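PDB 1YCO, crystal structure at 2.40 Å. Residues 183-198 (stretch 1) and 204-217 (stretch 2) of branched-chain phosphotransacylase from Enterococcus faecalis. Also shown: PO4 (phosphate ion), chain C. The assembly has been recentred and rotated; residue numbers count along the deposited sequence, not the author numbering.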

# COMPACT_ATOMS: atom_id res chain seq x y z
N ALA A 183 -14.31 20.63 7.64
CA ALA A 183 -14.21 19.36 6.92
C ALA A 183 -14.64 18.19 7.78
O ALA A 183 -14.75 18.30 9.00
CB ALA A 183 -12.79 19.14 6.42
N THR A 184 -14.88 17.06 7.14
CA THR A 184 -15.26 15.86 7.85
C THR A 184 -14.04 14.94 7.92
O THR A 184 -13.62 14.39 6.91
CB THR A 184 -16.42 15.12 7.16
OG1 THR A 184 -17.56 15.98 7.09
CG2 THR A 184 -16.78 13.87 7.93
N VAL A 185 -13.47 14.80 9.12
CA VAL A 185 -12.31 13.94 9.33
C VAL A 185 -12.74 12.72 10.16
O VAL A 185 -13.26 12.87 11.26
CB VAL A 185 -11.19 14.69 10.11
CG1 VAL A 185 -9.93 13.85 10.16
CG2 VAL A 185 -10.90 16.04 9.44
N PHE A 186 -12.52 11.52 9.61
CA PHE A 186 -12.89 10.28 10.32
C PHE A 186 -11.98 9.07 10.08
O PHE A 186 -11.52 8.83 8.97
CB PHE A 186 -14.32 9.85 9.97
CG PHE A 186 -14.77 8.63 10.72
CD1 PHE A 186 -15.14 8.73 12.07
CD2 PHE A 186 -14.78 7.38 10.13
CE1 PHE A 186 -15.50 7.61 12.81
CE2 PHE A 186 -15.14 6.25 10.86
CZ PHE A 186 -15.50 6.37 12.21
N GLY A 187 -11.79 8.29 11.14
CA GLY A 187 -10.98 7.09 11.10
C GLY A 187 -11.18 6.39 12.44
O GLY A 187 -11.70 7.00 13.37
N PRO A 188 -10.78 5.12 12.58
CA PRO A 188 -10.14 4.27 11.57
C PRO A 188 -11.07 3.88 10.41
O PRO A 188 -12.25 3.60 10.61
CB PRO A 188 -9.73 3.02 12.36
CG PRO A 188 -9.83 3.41 13.79
CD PRO A 188 -10.97 4.38 13.83
N LEU A 189 -10.52 3.87 9.21
CA LEU A 189 -11.28 3.48 8.03
C LEU A 189 -10.33 2.69 7.16
O LEU A 189 -9.15 3.02 7.06
CB LEU A 189 -11.79 4.68 7.24
CG LEU A 189 -13.24 5.14 7.36
CD1 LEU A 189 -13.54 6.09 6.21
CD2 LEU A 189 -14.21 3.95 7.31
N SER A 190 -10.87 1.66 6.53
CA SER A 190 -10.11 0.81 5.64
C SER A 190 -10.19 1.43 4.25
O SER A 190 -11.17 2.10 3.93
CB SER A 190 -10.72 -0.58 5.62
OG SER A 190 -12.07 -0.49 5.20
N LEU A 191 -9.17 1.18 3.43
CA LEU A 191 -9.10 1.71 2.07
C LEU A 191 -10.38 1.48 1.25
O LEU A 191 -10.87 2.39 0.60
CB LEU A 191 -7.90 1.09 1.33
CG LEU A 191 -7.61 1.53 -0.11
CD1 LEU A 191 -7.06 2.95 -0.10
CD2 LEU A 191 -6.60 0.58 -0.76
N ASP A 192 -10.91 0.27 1.26
CA ASP A 192 -12.13 0.02 0.48
C ASP A 192 -13.32 0.82 1.01
O ASP A 192 -14.06 1.42 0.24
CB ASP A 192 -12.46 -1.48 0.48
CG ASP A 192 -12.49 -2.05 1.86
OD1 ASP A 192 -12.12 -1.31 2.79
OD2 ASP A 192 -12.88 -3.24 2.02
N LEU A 193 -13.52 0.83 2.33
CA LEU A 193 -14.63 1.60 2.90
C LEU A 193 -14.44 3.11 2.67
O LEU A 193 -15.40 3.89 2.71
CB LEU A 193 -14.80 1.32 4.40
CG LEU A 193 -15.35 -0.10 4.70
CD1 LEU A 193 -15.25 -0.41 6.18
CD2 LEU A 193 -16.79 -0.19 4.22
N ALA A 194 -13.21 3.51 2.40
CA ALA A 194 -12.92 4.91 2.15
C ALA A 194 -13.12 5.36 0.69
O ALA A 194 -13.54 6.50 0.43
CB ALA A 194 -11.50 5.23 2.60
N THR A 195 -12.84 4.46 -0.24
CA THR A 195 -12.91 4.76 -1.66
C THR A 195 -13.90 3.99 -2.53
O THR A 195 -14.05 4.30 -3.71
CB THR A 195 -11.53 4.53 -2.29
OG1 THR A 195 -11.17 3.16 -2.09
CG2 THR A 195 -10.47 5.43 -1.63
N SER A 196 -14.57 2.99 -1.96
CA SER A 196 -15.51 2.18 -2.73
C SER A 196 -16.93 2.16 -2.18
O SER A 196 -17.22 1.42 -1.23
CB SER A 196 -15.00 0.75 -2.84
OG SER A 196 -15.92 -0.08 -3.52
N GLU A 197 -17.82 2.95 -2.78
CA GLU A 197 -19.22 2.99 -2.35
C GLU A 197 -19.83 1.59 -2.36
O GLU A 197 -20.60 1.24 -1.46
CB GLU A 197 -20.02 3.94 -3.24
CG GLU A 197 -19.57 5.38 -3.09
CD GLU A 197 -20.45 6.38 -3.81
OE1 GLU A 197 -20.62 6.24 -5.04
OE2 GLU A 197 -20.97 7.30 -3.15
N GLU A 198 -19.46 0.79 -3.35
CA GLU A 198 -19.95 -0.57 -3.47
C GLU A 198 -19.48 -1.40 -2.28
O GLU A 198 -20.27 -2.13 -1.70
CB GLU A 198 -19.47 -1.20 -4.79
CG GLU A 198 -19.64 -2.71 -4.87
CD GLU A 198 -19.84 -3.25 -6.28
OE1 GLU A 198 -19.37 -2.58 -7.23
OE2 GLU A 198 -20.44 -4.34 -6.43
N ARG A 204 -22.53 -3.10 4.23
CA ARG A 204 -23.59 -2.35 4.90
C ARG A 204 -23.03 -1.42 5.98
O ARG A 204 -23.64 -1.25 7.04
CB ARG A 204 -24.60 -3.31 5.54
CG ARG A 204 -25.29 -4.22 4.56
CD ARG A 204 -26.15 -5.21 5.31
NE ARG A 204 -26.94 -6.05 4.40
CZ ARG A 204 -27.70 -7.06 4.81
NH1 ARG A 204 -27.77 -7.35 6.10
NH2 ARG A 204 -28.38 -7.77 3.93
N TYR A 205 -21.87 -0.85 5.72
CA TYR A 205 -21.22 0.06 6.66
C TYR A 205 -21.96 1.40 6.66
O TYR A 205 -22.60 1.78 5.67
CB TYR A 205 -19.76 0.27 6.25
CG TYR A 205 -19.04 1.33 7.06
CD1 TYR A 205 -18.50 1.04 8.31
CD2 TYR A 205 -18.98 2.64 6.60
CE1 TYR A 205 -17.91 2.03 9.09
CE2 TYR A 205 -18.39 3.65 7.37
CZ TYR A 205 -17.86 3.33 8.62
OH TYR A 205 -17.34 4.34 9.41
N SER A 206 -21.88 2.10 7.78
CA SER A 206 -22.50 3.41 7.92
C SER A 206 -21.55 4.28 8.74
O SER A 206 -21.07 3.87 9.79
CB SER A 206 -23.85 3.27 8.65
OG SER A 206 -24.58 4.50 8.63
N GLY A 207 -21.26 5.48 8.25
CA GLY A 207 -20.35 6.37 8.94
C GLY A 207 -20.29 7.72 8.25
O GLY A 207 -20.98 7.90 7.24
N PRO A 208 -19.50 8.69 8.76
CA PRO A 208 -19.38 10.03 8.16
C PRO A 208 -18.81 9.97 6.75
O PRO A 208 -19.08 10.85 5.92
CB PRO A 208 -18.43 10.76 9.12
CG PRO A 208 -18.68 10.08 10.42
CD PRO A 208 -18.76 8.62 10.02
N ILE A 209 -18.02 8.95 6.48
CA ILE A 209 -17.44 8.79 5.15
C ILE A 209 -17.73 7.41 4.63
O ILE A 209 -17.46 6.41 5.29
CB ILE A 209 -15.93 9.03 5.16
CG1 ILE A 209 -15.64 10.42 5.72
CG2 ILE A 209 -15.38 8.85 3.74
CD1 ILE A 209 -14.18 10.69 6.04
N MET A 210 -18.30 7.34 3.43
CA MET A 210 -18.64 6.05 2.86
C MET A 210 -18.22 5.90 1.41
O MET A 210 -18.98 6.22 0.49
CB MET A 210 -20.13 5.80 3.05
CG MET A 210 -20.52 5.80 4.53
SD MET A 210 -22.26 5.47 4.91
CE MET A 210 -23.00 7.03 4.46
N GLY A 211 -16.99 5.43 1.23
CA GLY A 211 -16.44 5.22 -0.10
C GLY A 211 -16.35 6.45 -0.97
O GLY A 211 -16.07 6.32 -2.15
N ASP A 212 -16.57 7.63 -0.39
CA ASP A 212 -16.51 8.88 -1.13
C ASP A 212 -15.56 9.92 -0.53
O ASP A 212 -15.84 11.11 -0.59
CB ASP A 212 -17.93 9.49 -1.26
CG ASP A 212 -18.49 9.98 0.08
OD1 ASP A 212 -17.99 9.55 1.15
OD2 ASP A 212 -19.45 10.80 0.06
N ALA A 213 -14.43 9.47 0.03
CA ALA A 213 -13.46 10.38 0.64
C ALA A 213 -12.73 11.23 -0.39
O ALA A 213 -12.44 10.77 -1.49
CB ALA A 213 -12.46 9.60 1.46
N ASP A 214 -12.40 12.46 -0.02
CA ASP A 214 -11.70 13.36 -0.93
C ASP A 214 -10.19 13.37 -0.69
O ASP A 214 -9.40 13.71 -1.57
CB ASP A 214 -12.26 14.76 -0.78
CG ASP A 214 -13.73 14.82 -1.11
OD1 ASP A 214 -14.07 14.56 -2.28
OD2 ASP A 214 -14.54 15.12 -0.21
N ILE A 215 -9.81 12.99 0.52
CA ILE A 215 -8.42 12.94 0.90
C ILE A 215 -8.19 11.70 1.73
O ILE A 215 -8.95 11.40 2.66
CB ILE A 215 -8.03 14.16 1.76
CG1 ILE A 215 -8.29 15.45 0.98
CG2 ILE A 215 -6.56 14.04 2.19
CD1 ILE A 215 -8.05 16.70 1.79
N LEU A 216 -7.12 10.99 1.42
CA LEU A 216 -6.79 9.81 2.18
C LEU A 216 -5.53 10.18 2.95
O LEU A 216 -4.62 10.77 2.39
CB LEU A 216 -6.52 8.63 1.25
CG LEU A 216 -7.62 8.19 0.27
CD1 LEU A 216 -7.11 7.01 -0.58
CD2 LEU A 216 -8.88 7.79 1.03
N VAL A 217 -5.50 9.86 4.24
CA VAL A 217 -4.36 10.11 5.11
C VAL A 217 -3.84 8.77 5.66
O VAL A 217 -4.55 8.05 6.37
CB VAL A 217 -4.74 11.04 6.30
CG1 VAL A 217 -3.51 11.36 7.14
CG2 VAL A 217 -5.36 12.31 5.78
P PO4 C . -17.79 1.71 -6.47
O1 PO4 C . -18.23 1.49 -5.06
O2 PO4 C . -16.28 1.59 -6.55
O3 PO4 C . -18.42 0.66 -7.37
O4 PO4 C . -18.22 3.10 -6.91

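The contact between these two stretches illustrates a common way of fastening a loop to a short helix: two backbone hydrogen bonds join a glycine-containing turn to the carbonyls at the end of the helix, and apolar side chains pack around them.

As at the end of any helix, the last carbonyls lack amide partners further along the helix. Those of L191 and D192 accept hydrogen bonds from within the stretch, whereas those of L193 and A194 meet the second stretch. G211 N donates to L193 O at 2.7 Å, with an angle of 141° at the hydrogen, and A213 N donates to A194 O at 3.1 Å along a straighter path of 166°. D212 N also lies near A194 O, at 3.3 Å, but its angle is too poor for a hydrogen bond. The pattern is one of alternate amides, G211 and A213, finding successive carbonyls at the helix end.

Such an approach demands that the backbones come very close, and G211 shows how. Its CA lies 3.9 Å from T195 CA and makes a CA-H...O contact with A194 O at 3.2 Å. G211 has a positive phi of 60°, which by itself favours glycine, and there is no room for a side chain: a CB in ideal position would lie 2.4 Å from both E197 N and S196 C. Conformation and packing therefore point to the same residue. The turn is braced from within as well, since M210 N donates to D212 OD1 at 3.2 Å.

The helix carries its own local supports. At the N-cap position, S190 OG donates to D192 OD1 at 2.5 Å, and the same carboxylate oxygen receives L193 N at 2.6 Å. Near the other end, T195 OG1 turns back to donate to L191 O at 2.8 Å.

Around this polar centre the packing is apolar. L216, on the strand 215–217, reaches three residues of the helix: its CD1 lies 3.9 Å from T195 CG2 and 4.1 Å from L191 CD1, and its CD2 4.0 Å from A194 CB. A194 makes its contact although its CA-to-CB bond points away overall; the side chain of L216 reaches across to it. L193 sets out sideways, yet its end comes nearer, bringing CD2 to 3.6 Å from Y205 CB. I209 points toward the first stretch and packs against residues that include F186 and L189, with CD1 4.0 Å from F186 CB and CB 3.9 Å from L189 CD1.

Along the strand that includes T184, V185 and F186, side chains alternate: T184 and F186 point toward the second stretch, while V185 points away. P208 lies over one face of the F186 ring, its CD 4.1 Å from the ring centroid and only 11° off the normal, the geometry of a CH-pi contact. P208 CB also packs against T184 CG2 at 3.7 Å. Y205 OH approaches the F186 ring obliquely, 3.3 Å from CE2. Together the two stretches bury 759 Å², counting both sides.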